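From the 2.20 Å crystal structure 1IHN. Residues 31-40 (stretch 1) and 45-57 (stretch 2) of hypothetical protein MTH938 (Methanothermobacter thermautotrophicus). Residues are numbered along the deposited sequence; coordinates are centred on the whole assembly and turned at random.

Stretch 1, residues 31-40: VTPRRKEISR
Stretch 2 45-57: TSHVMAEEELEEL

Stretch 1 enters as a strand, residues 31-33, turns through Arg 34 and Arg 35 (phi/psi -66/139° and -89/72°), and winds into a helix that runs through Arg 40. Stretch 2 returns from Thr 45 through a short strand at Val 48 and Met 49, then forms a weakly bonded helix over about 52-57. The two helix axes approach to 9.6 Å at 148°, so they run roughly antiparallel. The register is set by Ile 38 CA and Glu 53 CA, 6.6 Å apart, and by Arg 40 CA and Thr 45 CA, 4.3 Å apart. Between them the stretches bury 660 Å², both sides summed.

The centre of the contact is polar but buried. Arg 34 has a CA-to-CB bond pointing sideways, and its chi1 to chi3 are all t (176°, -172°, 163°); this extended chain carries the guanidinium to stretch 2. Glu 53 also starts sideways and reaches inward, with chi1 -81° (m), chi2 -160° (t) and chi3 53°. The carboxylate meets the guanidinium in a two-pronged salt bridge: Arg 34 NE donates to Glu 53 OE1 at 2.9 Å, and Arg 34 NH2 to Glu 53 OE2 at 3.0 Å. Arg 34 NH2 also donates to Ser 46 O at 2.8 Å. These acceptors lie at the edge of the guanidinium, where its N-H groups point, while the selenomethionine methyl, Met 49 CE, packs over one face, 4.3 Å from Arg 34 NE. Arginine suits a buried site in which its charge is paired and its flat face accepts an apolar neighbour.

Ser 39, on the helix side facing stretch 2, completes the network. With chi1 -63° (m), its OG donates to Glu 53 OE2 at 2.6 Å and accepts from Ala 50 N at 2.8 Å. A serine hydroxyl can do both at once, and its short side chain allows close packing: Ser 39 CB lies 3.1 Å from Val 48 O. Beside it, Ser 46 (chi1 49°, p) brings its CB to 3.8 Å from Lys 36 CB.

Ile 38 supplies the apolar part. Its CA-to-CB bond points toward stretch 2, and with chi1 -65° (m) and chi2 -180° (t) Ile 38 CG2 lies 4.1 Å from Ala 50 CB and 3.5 Å from Glu 52 CB; the small alanine side chain also points toward stretch 1.

Farther out, a second arginine-glutamate pair faces solvent, and two waters bridge the stretches. Arg 35 extends (chi1 -57°, m; chi2 and chi3 t) beneath Glu 56, which, with chi1 71° (p) and chi2 171° (t), holds its carboxylate over one guanidinium face. The resulting salt bridge, Arg 35 NE to Glu 56 OE2 at 3.7 Å, is long and purely electrostatic. Water 1 donates to Glu 56 OE2 at 2.6 Å and Pro 33 O at 2.7 Å, and hydrogen-bonds Thr 32 OG1 at 2.8 Å (chi1 57°, p). Water 2 accepts from Arg 35 N at 2.8 Å and donates to Glu 53 OE1 at 2.6 Å, tying the turn's backbone to the central carboxylate.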

ATOM      1  N   VAL A  31      -2.758   5.648   9.261  1.00 26.37           N
ATOM      2  CA  VAL A  31      -3.439   4.781   8.324  1.00 26.29           C
ATOM      3  C   VAL A  31      -4.762   5.407   7.904  1.00 28.30           C
ATOM      4  O   VAL A  31      -5.526   5.870   8.746  1.00 30.37           O
ATOM      5  CB  VAL A  31      -3.766   3.413   8.949  1.00 30.03           C
ATOM      6  CG1 VAL A  31      -4.618   2.605   7.985  1.00 16.40           C
ATOM      7  CG2 VAL A  31      -2.490   2.669   9.302  1.00 30.72           C
ATOM      8  N   THR A  32      -5.017   5.420   6.600  1.00 26.49           N
ATOM      9  CA  THR A  32      -6.266   5.943   6.064  1.00 26.26           C
ATOM     10  C   THR A  32      -6.777   4.953   5.024  1.00 27.32           C
ATOM     11  O   THR A  32      -6.008   4.149   4.478  1.00 24.13           O
ATOM     12  CB  THR A  32      -6.091   7.325   5.402  1.00 28.17           C
ATOM     13  OG1 THR A  32      -5.108   7.245   4.364  1.00 27.97           O
ATOM     14  CG2 THR A  32      -5.664   8.358   6.433  1.00 28.84           C
ATOM     15  N   PRO A  33      -8.087   4.981   4.750  1.00 25.85           N
ATOM     16  CA  PRO A  33      -8.679   4.072   3.768  1.00 29.49           C
ATOM     17  C   PRO A  33      -8.156   4.378   2.371  1.00 28.34           C
ATOM     18  O   PRO A  33      -7.958   5.542   2.018  1.00 25.28           O
ATOM     19  CB  PRO A  33     -10.180   4.365   3.879  1.00 31.30           C
ATOM     20  CG  PRO A  33     -10.334   4.908   5.273  1.00 35.58           C
ATOM     21  CD  PRO A  33      -9.126   5.800   5.396  1.00 29.91           C
ATOM     22  N   ARG A  34      -7.932   3.338   1.580  1.00 23.93           N
ATOM     23  CA  ARG A  34      -7.470   3.541   0.218  1.00 26.64           C
ATOM     24  C   ARG A  34      -8.594   4.248  -0.542  1.00 27.57           C
ATOM     25  O   ARG A  34      -9.765   3.925  -0.370  1.00 25.93           O
ATOM     26  CB  ARG A  34      -7.156   2.199  -0.445  1.00 26.01           C
ATOM     27  CG  ARG A  34      -6.751   2.336  -1.893  1.00 31.31           C
ATOM     28  CD  ARG A  34      -6.624   0.996  -2.594  1.00 21.05           C
ATOM     29  NE  ARG A  34      -6.631   1.207  -4.034  1.00 24.20           N
ATOM     30  CZ  ARG A  34      -7.014   0.311  -4.934  1.00 26.33           C
ATOM     31  NH1 ARG A  34      -7.422  -0.895  -4.558  1.00 29.91           N
ATOM     32  NH2 ARG A  34      -7.048   0.655  -6.214  1.00 21.94           N
ATOM     33  N   ARG A  35      -8.240   5.219  -1.375  1.00 30.44           N
ATOM     34  CA  ARG A  35      -9.242   5.955  -2.143  1.00 34.35           C
ATOM     35  C   ARG A  35      -9.536   5.274  -3.477  1.00 29.91           C
ATOM     36  O   ARG A  35      -9.146   5.765  -4.538  1.00 30.33           O
ATOM     37  CB  ARG A  35      -8.764   7.385  -2.392  1.00 31.86           C
ATOM     38  CG  ARG A  35      -8.447   8.143  -1.127  1.00 43.87           C
ATOM     39  CD  ARG A  35      -8.067   9.569  -1.451  1.00 53.24           C
ATOM     40  NE  ARG A  35      -7.699  10.323  -0.260  1.00 58.61           N
ATOM     41  CZ  ARG A  35      -7.451  11.629  -0.258  1.00 65.40           C
ATOM     42  NH1 ARG A  35      -7.537  12.322  -1.388  1.00 58.09           N
ATOM     43  NH2 ARG A  35      -7.111  12.239   0.870  1.00 69.20           N
ATOM     44  N   LYS A  36     -10.233   4.146  -3.417  1.00 31.43           N
ATOM     45  CA  LYS A  36     -10.569   3.388  -4.618  1.00 33.63           C
ATOM     46  C   LYS A  36     -11.360   4.170  -5.663  1.00 31.65           C
ATOM     47  O   LYS A  36     -11.282   3.861  -6.849  1.00 29.48           O
ATOM     48  CB  LYS A  36     -11.352   2.128  -4.241  1.00 29.60           C
ATOM     49  CG  LYS A  36     -10.568   1.114  -3.435  1.00 33.65           C
ATOM     50  CD  LYS A  36     -11.358  -0.178  -3.291  1.00 37.64           C
ATOM     51  CE  LYS A  36     -10.571  -1.215  -2.519  1.00 49.72           C
ATOM     52  NZ  LYS A  36     -10.199  -0.688  -1.180  1.00 60.39           N
ATOM     53  N   GLU A  37     -12.117   5.178  -5.227  1.00 30.22           N
ATOM     54  CA  GLU A  37     -12.932   5.982  -6.145  1.00 30.16           C
ATOM     55  C   GLU A  37     -12.088   6.680  -7.202  1.00 28.01           C
ATOM     56  O   GLU A  37     -12.524   6.852  -8.341  1.00 29.01           O
ATOM     57  CB  GLU A  37     -13.733   7.049  -5.383  1.00 34.62           C
ATOM     58  CG  GLU A  37     -14.088   6.694  -3.952  1.00 48.29           C
ATOM     59  CD  GLU A  37     -12.898   6.812  -3.010  1.00 55.22           C
ATOM     60  OE1 GLU A  37     -12.305   7.909  -2.937  1.00 57.15           O
ATOM     61  OE2 GLU A  37     -12.560   5.809  -2.345  1.00 60.39           O
ATOM     62  N   ILE A  38     -10.886   7.096  -6.823  1.00 25.57           N
ATOM     63  CA  ILE A  38     -10.006   7.773  -7.761  1.00 27.03           C
ATOM     64  C   ILE A  38      -9.812   6.915  -9.008  1.00 26.14           C
ATOM     65  O   ILE A  38      -9.991   7.381 -10.130  1.00 27.55           O
ATOM     66  CB  ILE A  38      -8.635   8.062  -7.118  1.00 26.47           C
ATOM     67  CG1 ILE A  38      -8.813   9.056  -5.969  1.00 32.58           C
ATOM     68  CG2 ILE A  38      -7.668   8.609  -8.157  1.00 26.31           C
ATOM     69  CD1 ILE A  38      -7.519   9.433  -5.256  1.00 34.63           C
ATOM     70  N   SER A  39      -9.470   5.652  -8.799  1.00 23.59           N
ATOM     71  CA  SER A  39      -9.248   4.735  -9.900  1.00 29.15           C
ATOM     72  C   SER A  39     -10.538   4.272 -10.569  1.00 28.49           C
ATOM     73  O   SER A  39     -10.570   4.057 -11.777  1.00 25.69           O
ATOM     74  CB  SER A  39      -8.446   3.531  -9.406  1.00 24.21           C
ATOM     75  OG  SER A  39      -7.169   3.957  -8.967  1.00 31.29           O
ATOM     76  N   ARG A  40     -11.601   4.113  -9.791  1.00 27.12           N
ATOM     77  CA  ARG A  40     -12.863   3.678 -10.371  1.00 31.73           C
ATOM     78  C   ARG A  40     -13.378   4.739 -11.340  1.00 32.02           C
ATOM     79  O   ARG A  40     -13.935   4.422 -12.393  1.00 30.32           O
ATOM     80  CB  ARG A  40     -13.901   3.437  -9.283  1.00 34.43           C
ATOM     81  CG  ARG A  40     -15.217   2.899  -9.812  1.00 40.92           C
ATOM     82  CD  ARG A  40     -16.348   3.242  -8.866  1.00 47.73           C
ATOM     83  NE  ARG A  40     -16.522   4.689  -8.741  1.00 53.18           N
ATOM     84  CZ  ARG A  40     -16.613   5.333  -7.582  1.00 53.02           C
ATOM     85  NH1 ARG A  40     -16.544   4.658  -6.440  1.00 49.17           N
ATOM     86  NH2 ARG A  40     -16.781   6.650  -7.564  1.00 48.33           N
ATOM     87  N   THR A  45     -12.889   0.807 -12.853  1.00 28.62           N
ATOM     88  CA  THR A  45     -12.571  -0.279 -11.935  1.00 27.83           C
ATOM     89  C   THR A  45     -11.406   0.156 -11.055  1.00 28.17           C
ATOM     90  O   THR A  45     -10.551   0.924 -11.490  1.00 29.79           O
ATOM     91  CB  THR A  45     -12.167  -1.589 -12.686  1.00 28.98           C
ATOM     92  OG1 THR A  45     -11.730  -2.563 -11.733  1.00 25.76           O
ATOM     93  CG2 THR A  45     -11.037  -1.333 -13.686  1.00 27.30           C
ATOM     94  N   SER A  46     -11.374  -0.319  -9.816  1.00 27.67           N
ATOM     95  CA  SER A  46     -10.281   0.039  -8.925  1.00 31.66           C
ATOM     96  C   SER A  46      -9.169  -1.008  -8.976  1.00 30.84           C
ATOM     97  O   SER A  46      -8.202  -0.929  -8.218  1.00 25.75           O
ATOM     98  CB  SER A  46     -10.791   0.211  -7.491  1.00 26.24           C
ATOM     99  OG  SER A  46     -11.590  -0.885  -7.095  1.00 35.84           O
ATOM    100  N   HIS A  47      -9.310  -1.978  -9.879  1.00 33.81           N
ATOM    101  CA  HIS A  47      -8.313  -3.037 -10.044  1.00 34.51           C
ATOM    102  C   HIS A  47      -7.103  -2.522 -10.804  1.00 35.80           C
ATOM    103  O   HIS A  47      -6.066  -3.186 -10.887  1.00 36.89           O
ATOM    104  CB  HIS A  47      -8.911  -4.230 -10.782  1.00 41.59           C
ATOM    105  CG  HIS A  47      -8.849  -5.501 -10.001  1.00 58.80           C
ATOM    106  ND1 HIS A  47      -9.583  -5.701  -8.852  1.00 65.81           N
ATOM    107  CD2 HIS A  47      -8.107  -6.620 -10.175  1.00 65.67           C
ATOM    108  CE1 HIS A  47      -9.297  -6.891  -8.353  1.00 72.73           C
ATOM    109  NE2 HIS A  47      -8.404  -7.468  -9.136  1.00 72.36           N
ATOM    110  N   VAL A  48      -7.260  -1.339 -11.383  1.00 33.64           N
ATOM    111  CA  VAL A  48      -6.186  -0.671 -12.098  1.00 33.33           C
ATOM    112  C   VAL A  48      -5.985   0.562 -11.237  1.00 36.85           C
ATOM    113  O   VAL A  48      -6.907   1.362 -11.075  1.00 37.87           O
ATOM    114  CB  VAL A  48      -6.614  -0.226 -13.523  1.00 36.99           C
ATOM    115  CG1 VAL A  48      -5.517   0.621 -14.162  1.00 33.86           C
ATOM    116  CG2 VAL A  48      -6.901  -1.439 -14.387  1.00 32.04           C
HETATM  117  N   MSE A  49      -4.798   0.708 -10.665  1.00 34.09           N
HETATM  118  CA  MSE A  49      -4.528   1.847  -9.804  1.00 34.16           C
HETATM  119  C   MSE A  49      -4.112   3.075 -10.584  1.00 33.92           C
HETATM  120  O   MSE A  49      -3.216   3.015 -11.425  1.00 32.24           O
HETATM  121  CB  MSE A  49      -3.436   1.501  -8.793  1.00 38.71           C
HETATM  122  CG  MSE A  49      -3.239   2.561  -7.723  1.00 42.25           C
HETATM  123 SE   MSE A  49      -1.832   2.106  -6.474  1.00 50.17          SE
HETATM  124  CE  MSE A  49      -2.690   0.627  -5.597  1.00 35.10           C
ATOM    125  N   ALA A  50      -4.772   4.192 -10.303  1.00 33.09           N
ATOM    126  CA  ALA A  50      -4.445   5.444 -10.965  1.00 33.06           C
ATOM    127  C   ALA A  50      -3.241   6.019 -10.227  1.00 39.34           C
ATOM    128  O   ALA A  50      -3.071   5.773  -9.026  1.00 40.25           O
ATOM    129  CB  ALA A  50      -5.623   6.401 -10.878  1.00 30.88           C
ATOM    130  N   GLU A  51      -2.403   6.773 -10.932  1.00 40.80           N
ATOM    131  CA  GLU A  51      -1.234   7.363 -10.293  1.00 41.70           C
ATOM    132  C   GLU A  51      -1.673   8.416  -9.289  1.00 34.05           C
ATOM    133  O   GLU A  51      -0.952   8.717  -8.339  1.00 29.89           O
ATOM    134  CB  GLU A  51      -0.293   7.998 -11.323  1.00 48.51           C
ATOM    135  CG  GLU A  51       0.965   8.577 -10.675  1.00 64.19           C
ATOM    136  CD  GLU A  51       1.899   9.251 -11.661  1.00 71.31           C
ATOM    137  OE1 GLU A  51       1.449  10.175 -12.374  1.00 71.82           O
ATOM    138  OE2 GLU A  51       3.085   8.859 -11.713  1.00 73.59           O
ATOM    139  N   GLU A  52      -2.862   8.972  -9.501  1.00 31.06           N
ATOM    140  CA  GLU A  52      -3.389   9.984  -8.598  1.00 33.81           C
ATOM    141  C   GLU A  52      -3.492   9.426  -7.175  1.00 31.58           C
ATOM    142  O   GLU A  52      -3.449  10.180  -6.205  1.00 36.17           O
ATOM    143  CB  GLU A  52      -4.775  10.457  -9.053  1.00 37.87           C
ATOM    144  CG  GLU A  52      -4.813  11.161 -10.400  1.00 52.30           C
ATOM    145  CD  GLU A  52      -5.163  10.231 -11.548  1.00 53.91           C
ATOM    146  OE1 GLU A  52      -4.299   9.426 -11.962  1.00 47.59           O
ATOM    147  OE2 GLU A  52      -6.316  10.307 -12.034  1.00 55.69           O
ATOM    148  N   GLU A  53      -3.639   8.111  -7.047  1.00 30.12           N
ATOM    149  CA  GLU A  53      -3.732   7.501  -5.722  1.00 34.84           C
ATOM    150  C   GLU A  53      -2.461   7.725  -4.902  1.00 33.50           C
ATOM    151  O   GLU A  53      -2.511   7.756  -3.673  1.00 32.93           O
ATOM    152  CB  GLU A  53      -4.027   5.996  -5.824  1.00 30.25           C
ATOM    153  CG  GLU A  53      -5.501   5.677  -6.045  1.00 32.23           C
ATOM    154  CD  GLU A  53      -5.873   4.244  -5.683  1.00 37.01           C
ATOM    155  OE1 GLU A  53      -5.575   3.812  -4.548  1.00 33.95           O
ATOM    156  OE2 GLU A  53      -6.477   3.551  -6.527  1.00 35.00           O
ATOM    157  N   LEU A  54      -1.330   7.891  -5.584  1.00 35.72           N
ATOM    158  CA  LEU A  54      -0.043   8.119  -4.920  1.00 38.13           C
ATOM    159  C   LEU A  54       0.163   9.586  -4.545  1.00 43.37           C
ATOM    160  O   LEU A  54       0.986   9.906  -3.683  1.00 42.66           O
ATOM    161  CB  LEU A  54       1.109   7.702  -5.835  1.00 41.80           C
ATOM    162  CG  LEU A  54       1.212   6.251  -6.307  1.00 46.69           C
ATOM    163  CD1 LEU A  54       2.343   6.143  -7.317  1.00 44.98           C
ATOM    164  CD2 LEU A  54       1.461   5.326  -5.124  1.00 48.50           C
ATOM    165  N   GLU A  55      -0.579  10.470  -5.202  1.00 45.87           N
ATOM    166  CA  GLU A  55      -0.466  11.905  -4.973  1.00 47.93           C
ATOM    167  C   GLU A  55      -0.475  12.312  -3.499  1.00 48.31           C
ATOM    168  O   GLU A  55       0.328  13.154  -3.084  1.00 45.69           O
ATOM    169  CB  GLU A  55      -1.576  12.645  -5.732  1.00 52.10           C
ATOM    170  CG  GLU A  55      -1.399  14.162  -5.772  1.00 73.38           C
ATOM    171  CD  GLU A  55      -2.273  14.834  -6.824  1.00 81.09           C
ATOM    172  OE1 GLU A  55      -3.509  14.655  -6.783  1.00 86.59           O
ATOM    173  OE2 GLU A  55      -1.722  15.548  -7.689  1.00 81.40           O
ATOM    174  N   GLU A  56      -1.364  11.721  -2.704  1.00 43.56           N
ATOM    175  CA  GLU A  56      -1.424  12.076  -1.292  1.00 43.35           C
ATOM    176  C   GLU A  56      -0.151  11.667  -0.555  1.00 41.01           C
ATOM    177  O   GLU A  56       0.188  12.244   0.472  1.00 43.32           O
ATOM    178  CB  GLU A  56      -2.652  11.444  -0.618  1.00 45.32           C
ATOM    179  CG  GLU A  56      -2.605   9.931  -0.412  1.00 44.77           C
ATOM    180  CD  GLU A  56      -3.764   9.433   0.456  1.00 46.15           C
ATOM    181  OE1 GLU A  56      -3.928   9.945   1.579  1.00 45.50           O
ATOM    182  OE2 GLU A  56      -4.510   8.529   0.023  1.00 41.05           O
ATOM    183  N   LEU A  57       0.562  10.678  -1.082  1.00 41.10           N
ATOM    184  CA  LEU A  57       1.791  10.221  -0.445  1.00 41.78           C
ATOM    185  C   LEU A  57       3.008  11.048  -0.850  1.00 42.81           C
ATOM    186  O   LEU A  57       3.906  11.274  -0.042  1.00 40.08           O
ATOM    187  CB  LEU A  57       2.041   8.745  -0.770  1.00 40.78           C
ATOM    188  CG  LEU A  57       1.019   7.761  -0.187  1.00 39.61           C
ATOM    189  CD1 LEU A  57       1.408   6.331  -0.563  1.00 32.02           C
ATOM    190  CD2 LEU A  57       0.960   7.923   1.338  1.00 26.83           C
TER
HETATM  191  O   HOH W   1      -6.184   7.565   1.826  1.00 34.63           O
HETATM  192  O   HOH W   2      -5.722   5.353  -2.473  1.00 34.10           O